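Local coordinates for protein phosphatidylinositol-specific phospholipase C (Listeria monocytogenes, PDB 2PLC) that belongs to the phosphatidylinositol-specific phospholipase C family and carries an X domain of the TIM-barrel clan, at residues Q180-K194 and K211-F224. Numbering follows the deposited sequence.
Sequences QVIQDDYNGPSVKTK and KLFLNHISATSLTF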
ATOM      1  N   GLN A 180     -11.168  -6.456  -5.314  1.00 23.92           N
ATOM      2  CA  GLN A 180     -10.757  -5.368  -4.438  1.00 21.86           C
ATOM      3  C   GLN A 180     -11.881  -4.375  -4.189  1.00 22.32           C
ATOM      4  O   GLN A 180     -12.703  -4.128  -5.064  1.00 27.51           O
ATOM      5  CB  GLN A 180      -9.588  -4.617  -5.066  1.00 21.02           C
ATOM      6  CG  GLN A 180      -8.275  -5.363  -5.068  1.00 18.32           C
ATOM      7  CD  GLN A 180      -7.358  -4.904  -6.180  1.00 23.72           C
ATOM      8  OE1 GLN A 180      -6.836  -5.717  -6.940  1.00 27.23           O
ATOM      9  NE2 GLN A 180      -7.173  -3.596  -6.297  1.00 17.37           N
ATOM     10  N   VAL A 181     -11.917  -3.816  -2.986  1.00 22.51           N
ATOM     11  CA  VAL A 181     -12.909  -2.807  -2.633  1.00 22.96           C
ATOM     12  C   VAL A 181     -12.095  -1.581  -2.232  1.00 25.30           C
ATOM     13  O   VAL A 181     -11.330  -1.629  -1.265  1.00 25.39           O
ATOM     14  CB  VAL A 181     -13.792  -3.257  -1.456  1.00 23.45           C
ATOM     15  CG1 VAL A 181     -14.788  -2.164  -1.103  1.00 19.85           C
ATOM     16  CG2 VAL A 181     -14.531  -4.533  -1.820  1.00 27.00           C
ATOM     17  N   ILE A 182     -12.251  -0.492  -2.983  1.00 20.17           N
ATOM     18  CA  ILE A 182     -11.486   0.725  -2.724  1.00 20.33           C
ATOM     19  C   ILE A 182     -12.256   1.954  -2.223  1.00 22.82           C
ATOM     20  O   ILE A 182     -13.243   2.383  -2.824  1.00 27.51           O
ATOM     21  CB  ILE A 182     -10.668   1.132  -3.984  1.00 20.72           C
ATOM     22  CG1 ILE A 182      -9.796  -0.040  -4.441  1.00 22.13           C
ATOM     23  CG2 ILE A 182      -9.782   2.349  -3.686  1.00 21.96           C
ATOM     24  CD1 ILE A 182      -9.058   0.210  -5.724  1.00 26.85           C
ATOM     25  N   GLN A 183     -11.800   2.497  -1.099  1.00 22.76           N
ATOM     26  CA  GLN A 183     -12.381   3.708  -0.539  1.00 25.43           C
ATOM     27  C   GLN A 183     -11.278   4.747  -0.718  1.00 22.71           C
ATOM     28  O   GLN A 183     -10.241   4.689  -0.055  1.00 21.34           O
ATOM     29  CB  GLN A 183     -12.733   3.537   0.944  1.00 20.53           C
ATOM     30  CG  GLN A 183     -13.401   4.766   1.582  1.00 15.44           C
ATOM     31  CD  GLN A 183     -12.408   5.814   2.069  1.00 17.56           C
ATOM     32  OE1 GLN A 183     -11.762   5.635   3.098  1.00 21.74           O
ATOM     33  NE2 GLN A 183     -12.291   6.916   1.334  1.00 11.67           N
ATOM     34  N   ASP A 184     -11.484   5.658  -1.661  1.00 17.87           N
ATOM     35  CA  ASP A 184     -10.503   6.690  -1.944  1.00 15.44           C
ATOM     36  C   ASP A 184     -11.159   8.045  -2.167  1.00 17.29           C
ATOM     37  O   ASP A 184     -10.959   8.685  -3.202  1.00 20.72           O
ATOM     38  CB  ASP A 184      -9.667   6.293  -3.161  1.00 18.84           C
ATOM     39  CG  ASP A 184      -8.435   7.164  -3.341  1.00 18.63           C
ATOM     40  OD1 ASP A 184      -7.990   7.803  -2.368  1.00 21.89           O
ATOM     41  OD2 ASP A 184      -7.903   7.196  -4.467  1.00 29.81           O
ATOM     42  N   ASP A 185     -11.961   8.470  -1.198  1.00 16.58           N
ATOM     43  CA  ASP A 185     -12.620   9.768  -1.267  1.00 14.15           C
ATOM     44  C   ASP A 185     -11.606  10.792  -0.735  1.00 19.33           C
ATOM     45  O   ASP A 185     -11.610  11.149   0.452  1.00 17.95           O
ATOM     46  CB  ASP A 185     -13.890   9.754  -0.411  1.00 15.62           C
ATOM     47  CG  ASP A 185     -14.595  11.096  -0.386  1.00 20.02           C
ATOM     48  OD1 ASP A 185     -14.538  11.832  -1.393  1.00 26.25           O
ATOM     49  OD2 ASP A 185     -15.208  11.420   0.651  1.00 23.41           O
ATOM     50  N   TYR A 186     -10.723  11.242  -1.619  1.00 10.33           N
ATOM     51  CA  TYR A 186      -9.676  12.191  -1.243  1.00 21.69           C
ATOM     52  C   TYR A 186     -10.018  13.661  -1.498  1.00 24.10           C
ATOM     53  O   TYR A 186      -9.475  14.546  -0.832  1.00 31.73           O
ATOM     54  CB  TYR A 186      -8.382  11.856  -1.993  1.00 22.71           C
ATOM     55  CG  TYR A 186      -8.495  12.074  -3.484  1.00 31.92           C
ATOM     56  CD1 TYR A 186      -9.006  11.078  -4.318  1.00 34.13           C
ATOM     57  CD2 TYR A 186      -8.139  13.297  -4.057  1.00 36.46           C
ATOM     58  CE1 TYR A 186      -9.165  11.297  -5.691  1.00 39.54           C
ATOM     59  CE2 TYR A 186      -8.296  13.527  -5.428  1.00 42.95           C
ATOM     60  CZ  TYR A 186      -8.810  12.525  -6.238  1.00 43.17           C
ATOM     61  OH  TYR A 186      -8.977  12.759  -7.587  1.00 50.67           O
ATOM     62  N   ASN A 187     -10.908  13.910  -2.457  1.00 24.62           N
ATOM     63  CA  ASN A 187     -11.280  15.272  -2.845  1.00 26.98           C
ATOM     64  C   ASN A 187     -12.037  16.132  -1.827  1.00 24.85           C
ATOM     65  O   ASN A 187     -13.260  16.253  -1.873  1.00 30.97           O
ATOM     66  CB  ASN A 187     -12.029  15.250  -4.183  1.00 32.70           C
ATOM     67  CG  ASN A 187     -11.912  16.560  -4.944  1.00 41.13           C
ATOM     68  OD1 ASN A 187     -11.028  17.376  -4.679  1.00 37.80           O
ATOM     69  ND2 ASN A 187     -12.804  16.758  -5.909  1.00 47.19           N
ATOM     70  N   GLY A 188     -11.272  16.742  -0.925  1.00 23.75           N
ATOM     71  CA  GLY A 188     -11.803  17.627   0.097  1.00 23.80           C
ATOM     72  C   GLY A 188     -13.026  17.243   0.910  1.00 28.27           C
ATOM     73  O   GLY A 188     -13.948  18.048   1.017  1.00 29.42           O
ATOM     74  N   PRO A 189     -13.083  16.035   1.490  1.00 24.65           N
ATOM     75  CA  PRO A 189     -14.265  15.683   2.278  1.00 21.56           C
ATOM     76  C   PRO A 189     -14.143  16.300   3.671  1.00 23.03           C
ATOM     77  O   PRO A 189     -13.047  16.670   4.086  1.00 22.62           O
ATOM     78  CB  PRO A 189     -14.163  14.164   2.357  1.00 17.28           C
ATOM     79  CG  PRO A 189     -12.691  13.954   2.449  1.00 15.47           C
ATOM     80  CD  PRO A 189     -12.156  14.890   1.397  1.00 19.41           C
ATOM     81  N   SER A 190     -15.260  16.465   4.371  1.00 20.25           N
ATOM     82  CA  SER A 190     -15.203  16.993   5.728  1.00 16.57           C
ATOM     83  C   SER A 190     -14.653  15.859   6.593  1.00 16.09           C
ATOM     84  O   SER A 190     -14.782  14.688   6.242  1.00 20.08           O
ATOM     85  CB  SER A 190     -16.594  17.394   6.213  1.00 20.35           C
ATOM     86  OG  SER A 190     -17.450  16.273   6.246  1.00 26.84           O
ATOM     87  N   VAL A 191     -14.016  16.203   7.705  1.00 21.20           N
ATOM     88  CA  VAL A 191     -13.461  15.195   8.596  1.00 18.45           C
ATOM     89  C   VAL A 191     -14.535  14.199   9.054  1.00 23.09           C
ATOM     90  O   VAL A 191     -14.295  12.997   9.057  1.00 22.82           O
ATOM     91  CB  VAL A 191     -12.772  15.864   9.804  1.00 18.93           C
ATOM     92  CG1 VAL A 191     -12.346  14.829  10.831  1.00 18.04           C
ATOM     93  CG2 VAL A 191     -11.566  16.658   9.322  1.00 16.39           C
ATOM     94  N   LYS A 192     -15.727  14.702   9.386  1.00 19.62           N
ATOM     95  CA  LYS A 192     -16.847  13.867   9.835  1.00 19.92           C
ATOM     96  C   LYS A 192     -17.258  12.855   8.763  1.00 17.02           C
ATOM     97  O   LYS A 192     -17.373  11.662   9.037  1.00 21.88           O
ATOM     98  CB  LYS A 192     -18.053  14.741  10.227  1.00 23.32           C
ATOM     99  CG  LYS A 192     -18.349  14.815  11.744  1.00 43.22           C
ATOM    100  CD  LYS A 192     -19.232  13.642  12.251  1.00 59.30           C
ATOM    101  CE  LYS A 192     -19.444  13.654  13.793  1.00 59.26           C
ATOM    102  NZ  LYS A 192     -20.108  12.425  14.356  1.00 38.07           N
ATOM    103  N   THR A 193     -17.433  13.327   7.534  1.00 14.87           N
ATOM    104  CA  THR A 193     -17.820  12.452   6.433  1.00 21.44           C
ATOM    105  C   THR A 193     -16.734  11.426   6.122  1.00 19.12           C
ATOM    106  O   THR A 193     -17.024  10.241   5.967  1.00 27.31           O
ATOM    107  CB  THR A 193     -18.137  13.265   5.160  1.00 19.26           C
ATOM    108  OG1 THR A 193     -19.252  14.127   5.418  1.00 31.28           O
ATOM    109  CG2 THR A 193     -18.473  12.344   3.994  1.00 14.82           C
ATOM    110  N   LYS A 194     -15.489  11.884   6.040  1.00 20.78           N
ATOM    111  CA  LYS A 194     -14.363  11.003   5.746  1.00 20.34           C
ATOM    112  C   LYS A 194     -14.239   9.902   6.800  1.00 21.83           C
ATOM    113  O   LYS A 194     -13.948   8.746   6.475  1.00 23.20           O
ATOM    114  CB  LYS A 194     -13.066  11.812   5.669  1.00 15.35           C
ATOM    115  CG  LYS A 194     -11.823  11.001   5.326  1.00 16.04           C
ATOM    116  CD  LYS A 194     -11.868  10.412   3.915  1.00 16.31           C
ATOM    117  CE  LYS A 194     -10.561   9.674   3.598  1.00 14.94           C
ATOM    118  NZ  LYS A 194     -10.514   9.100   2.222  1.00 10.14           N
ATOM    119  N   LYS A 211     -12.214 -10.674  -0.388  1.00 36.46           N
ATOM    120  CA  LYS A 211     -11.880  -9.437  -1.090  1.00 27.73           C
ATOM    121  C   LYS A 211     -10.873  -8.580  -0.347  1.00 25.19           C
ATOM    122  O   LYS A 211     -10.796  -8.615   0.880  1.00 25.65           O
ATOM    123  CB  LYS A 211     -13.140  -8.610  -1.357  1.00 31.96           C
ATOM    124  CG  LYS A 211     -13.922  -9.045  -2.580  1.00 33.06           C
ATOM    125  CD  LYS A 211     -15.151  -8.182  -2.773  1.00 37.91           C
ATOM    126  CE  LYS A 211     -15.726  -8.334  -4.173  1.00 42.16           C
ATOM    127  NZ  LYS A 211     -16.160  -9.723  -4.486  1.00 54.74           N
ATOM    128  N   LEU A 212     -10.077  -7.832  -1.105  1.00 20.62           N
ATOM    129  CA  LEU A 212      -9.085  -6.937  -0.522  1.00 21.62           C
ATOM    130  C   LEU A 212      -9.690  -5.548  -0.396  1.00 20.74           C
ATOM    131  O   LEU A 212     -10.224  -5.014  -1.366  1.00 23.87           O
ATOM    132  CB  LEU A 212      -7.831  -6.858  -1.395  1.00 29.21           C
ATOM    133  CG  LEU A 212      -6.711  -7.861  -1.133  1.00 24.63           C
ATOM    134  CD1 LEU A 212      -5.585  -7.615  -2.115  1.00 28.19           C
ATOM    135  CD2 LEU A 212      -6.207  -7.718   0.294  1.00 27.47           C
ATOM    136  N   PHE A 213      -9.642  -4.993   0.812  1.00 16.21           N
ATOM    137  CA  PHE A 213     -10.174  -3.660   1.067  1.00 20.48           C
ATOM    138  C   PHE A 213      -9.049  -2.642   1.242  1.00 22.78           C
ATOM    139  O   PHE A 213      -8.206  -2.786   2.132  1.00 23.62           O
ATOM    140  CB  PHE A 213     -11.053  -3.660   2.318  1.00 18.74           C
ATOM    141  CG  PHE A 213     -12.422  -4.250   2.105  1.00 23.07           C
ATOM    142  CD1 PHE A 213     -12.592  -5.624   1.976  1.00 23.12           C
ATOM    143  CD2 PHE A 213     -13.543  -3.429   2.049  1.00 23.03           C
ATOM    144  CE1 PHE A 213     -13.862  -6.171   1.795  1.00 24.88           C
ATOM    145  CE2 PHE A 213     -14.814  -3.966   1.870  1.00 23.85           C
ATOM    146  CZ  PHE A 213     -14.973  -5.339   1.742  1.00 25.66           C
ATOM    147  N   LEU A 214      -9.007  -1.655   0.348  1.00 16.23           N
ATOM    148  CA  LEU A 214      -8.012  -0.590   0.408  1.00 12.29           C
ATOM    149  C   LEU A 214      -8.752   0.611   0.995  1.00 11.70           C
ATOM    150  O   LEU A 214      -9.486   1.306   0.302  1.00 17.36           O
ATOM    151  CB  LEU A 214      -7.470  -0.268  -0.992  1.00 15.55           C
ATOM    152  CG  LEU A 214      -6.525  -1.238  -1.722  1.00 21.74           C
ATOM    153  CD1 LEU A 214      -5.236  -1.368  -0.961  1.00 28.44           C
ATOM    154  CD2 LEU A 214      -7.151  -2.605  -1.920  1.00 21.02           C
ATOM    155  N   ASN A 215      -8.573   0.821   2.292  1.00 17.34           N
ATOM    156  CA  ASN A 215      -9.242   1.893   3.021  1.00 14.84           C
ATOM    157  C   ASN A 215      -8.343   3.125   3.234  1.00 13.47           C
ATOM    158  O   ASN A 215      -7.527   3.154   4.151  1.00 17.20           O
ATOM    159  CB  ASN A 215      -9.696   1.320   4.371  1.00 15.23           C
ATOM    160  CG  ASN A 215     -10.820   2.107   5.012  1.00 19.88           C
ATOM    161  OD1 ASN A 215     -11.225   3.167   4.531  1.00 26.97           O
ATOM    162  ND2 ASN A 215     -11.339   1.578   6.111  1.00 19.65           N
ATOM    163  N   HIS A 216      -8.507   4.145   2.394  1.00 11.66           N
ATOM    164  CA  HIS A 216      -7.713   5.367   2.506  1.00 12.78           C
ATOM    165  C   HIS A 216      -8.134   6.318   3.617  1.00 12.31           C
ATOM    166  O   HIS A 216      -9.251   6.837   3.618  1.00 16.30           O
ATOM    167  CB  HIS A 216      -7.712   6.136   1.184  1.00  5.13           C
ATOM    168  CG  HIS A 216      -6.895   5.488   0.114  1.00 16.29           C
ATOM    169  ND1 HIS A 216      -7.409   4.539  -0.742  1.00 15.12           N
ATOM    170  CD2 HIS A 216      -5.590   5.628  -0.221  1.00 14.77           C
ATOM    171  CE1 HIS A 216      -6.456   4.122  -1.556  1.00 20.05           C
ATOM    172  NE2 HIS A 216      -5.342   4.767  -1.261  1.00 15.34           N
ATOM    173  N   ILE A 217      -7.230   6.545   4.560  1.00 13.46           N
ATOM    174  CA  ILE A 217      -7.469   7.477   5.652  1.00 14.97           C
ATOM    175  C   ILE A 217      -7.082   8.879   5.125  1.00 21.70           C
ATOM    176  O   ILE A 217      -7.600   9.901   5.581  1.00 12.72           O
ATOM    177  CB  ILE A 217      -6.565   7.149   6.873  1.00 17.98           C
ATOM    178  CG1 ILE A 217      -6.649   5.663   7.232  1.00  7.75           C
ATOM    179  CG2 ILE A 217      -6.922   8.027   8.056  1.00  6.27           C
ATOM    180  CD1 ILE A 217      -7.979   5.216   7.721  1.00 17.22           C
ATOM    181  N   SER A 218      -6.193   8.904   4.130  1.00 16.55           N
ATOM    182  CA  SER A 218      -5.689  10.131   3.515  1.00 10.96           C
ATOM    183  C   SER A 218      -6.686  10.972   2.707  1.00 14.34           C
ATOM    184  O   SER A 218      -7.657  10.454   2.154  1.00 12.54           O
ATOM    185  CB  SER A 218      -4.488   9.791   2.632  1.00 18.41           C
ATOM    186  OG  SER A 218      -4.800   8.725   1.748  1.00 15.59           O
ATOM    187  N   ALA A 219      -6.401  12.268   2.612  1.00  9.95           N
ATOM    188  CA  ALA A 219      -7.234  13.210   1.869  1.00 16.34           C
ATOM    189  C   ALA A 219      -6.501  14.543   1.674  1.00 20.43           C
ATOM    190  O   ALA A 219      -5.497  14.808   2.336  1.00 22.47           O
ATOM    191  CB  ALA A 219      -8.539  13.438   2.599  1.00  5.92           C
ATOM    192  N   THR A 220      -6.993  15.363   0.745  1.00 20.41           N
ATOM    193  CA  THR A 220      -6.411  16.679   0.469  1.00 19.10           C
ATOM    194  C   THR A 220      -7.553  17.649   0.280  1.00 26.56           C
ATOM    195  O   THR A 220      -8.670  17.247  -0.038  1.00 20.99           O
ATOM    196  CB  THR A 220      -5.625  16.751  -0.852  1.00 22.07           C
ATOM    197  OG1 THR A 220      -5.215  15.445  -1.263  1.00 35.93           O
ATOM    198  CG2 THR A 220      -4.408  17.630  -0.673  1.00 22.79           C
ATOM    199  N   SER A 221      -7.236  18.932   0.403  1.00 21.39           N
ATOM    200  CA  SER A 221      -8.205  20.003   0.249  1.00 20.81           C
ATOM    201  C   SER A 221      -7.424  21.275  -0.047  1.00 20.34           C
ATOM    202  O   SER A 221      -6.217  21.349   0.228  1.00 25.65           O
ATOM    203  CB  SER A 221      -9.008  20.169   1.540  1.00 21.66           C
ATOM    204  OG  SER A 221      -9.854  21.297   1.475  1.00 30.44           O
ATOM    205  N   LEU A 222      -8.096  22.251  -0.651  1.00 21.98           N
ATOM    206  CA  LEU A 222      -7.463  23.529  -0.961  1.00 24.79           C
ATOM    207  C   LEU A 222      -7.168  24.254   0.344  1.00 28.35           C
ATOM    208  O   LEU A 222      -6.136  24.911   0.480  1.00 33.11           O
ATOM    209  CB  LEU A 222      -8.390  24.401  -1.813  1.00 30.07           C
ATOM    210  CG  LEU A 222      -8.838  23.869  -3.175  1.00 35.90           C
ATOM    211  CD1 LEU A 222      -9.775  24.870  -3.819  1.00 38.47           C
ATOM    212  CD2 LEU A 222      -7.643  23.611  -4.072  1.00 35.94           C
ATOM    213  N   THR A 223      -8.061  24.075   1.316  1.00 27.07           N
ATOM    214  CA  THR A 223      -7.949  24.716   2.619  1.00 28.78           C
ATOM    215  C   THR A 223      -7.525  23.791   3.760  1.00 30.51           C
ATOM    216  O   THR A 223      -7.513  24.205   4.920  1.00 32.74           O
ATOM    217  CB  THR A 223      -9.279  25.414   2.996  1.00 35.15           C
ATOM    218  OG1 THR A 223     -10.338  24.449   3.041  1.00 37.48           O
ATOM    219  CG2 THR A 223      -9.624  26.483   1.964  1.00 32.44           C
ATOM    220  N   PHE A 224      -7.175  22.548   3.432  1.00 29.44           N
ATOM    221  CA  PHE A 224      -6.745  21.567   4.435  1.00 24.07           C
ATOM    222  C   PHE A 224      -5.666  20.681   3.815  1.00 23.11           C
ATOM    223  O   PHE A 224      -5.884  20.064   2.777  1.00 22.94           O
ATOM    224  CB  PHE A 224      -7.935  20.717   4.877  1.00 23.95           C
ATOM    225  CG  PHE A 224      -8.051  20.555   6.362  1.00 19.06           C
ATOM    226  CD1 PHE A 224      -7.972  21.654   7.205  1.00 26.34           C
ATOM    227  CD2 PHE A 224      -8.255  19.299   6.921  1.00 21.14           C
ATOM    228  CE1 PHE A 224      -8.094  21.507   8.585  1.00 14.92           C
ATOM    229  CE2 PHE A 224      -8.378  19.137   8.295  1.00 16.64           C
ATOM    230  CZ  PHE A 224      -8.298  20.242   9.129  1.00 26.54           C
TER
HETATM  231  O   HOH W   1      -8.840   9.004  -0.137  1.00 17.88           O
HETATM  232  O   HOH W   2      -5.909   9.406  -0.675  1.00 21.85           O
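Neighbouring parallel strands 180-183 and 212-216 of a beta-alpha-beta unit are joined through helix 191-207. Val181 N bonds to Leu212 O, Leu214 N to Val181 O at 2.8 Å, and Gln183 N, almost straight, to Leu214 O. On the face turned to the connecting helix, Val181 lays its CB over the Phe213 ring, 3.7 Å from the centroid in a CH-pi contact; chi1 179° sets CG1 anti to the backbone N, near CE2 and CD2, and CG2 near CE2 and CZ. The other face carries Ile182 beside Leu214, CG1 to CB at 4.2 Å. At the C-terminal strand ends, Gln183 O takes two bonds from His216: its backbone N lies in the carbonyl plane, whereas ND1, 2.9 Å away, sits above that plane, yet the oxygen is in the imidazole plane. Asp184 OD1 covers one face of that ring, 3.6 Å from His216 CG. In a TIM-barrel-like fold this rim carries the long loops, and here Lys194, from the helix, joins the end of strand 212-216 to the loop after 180-183. Its NZ bonds to His216 O at 2.9 Å, to Asp185 O, and weakly to Ser218 O, meeting the first two carbonyls from above their planes. A water accepts from NZ and lies 2.7 Å from Asp184 OD1. Farther out the loops pair again, Thr220 N to Tyr186 O and Gly188 N to Thr220 O.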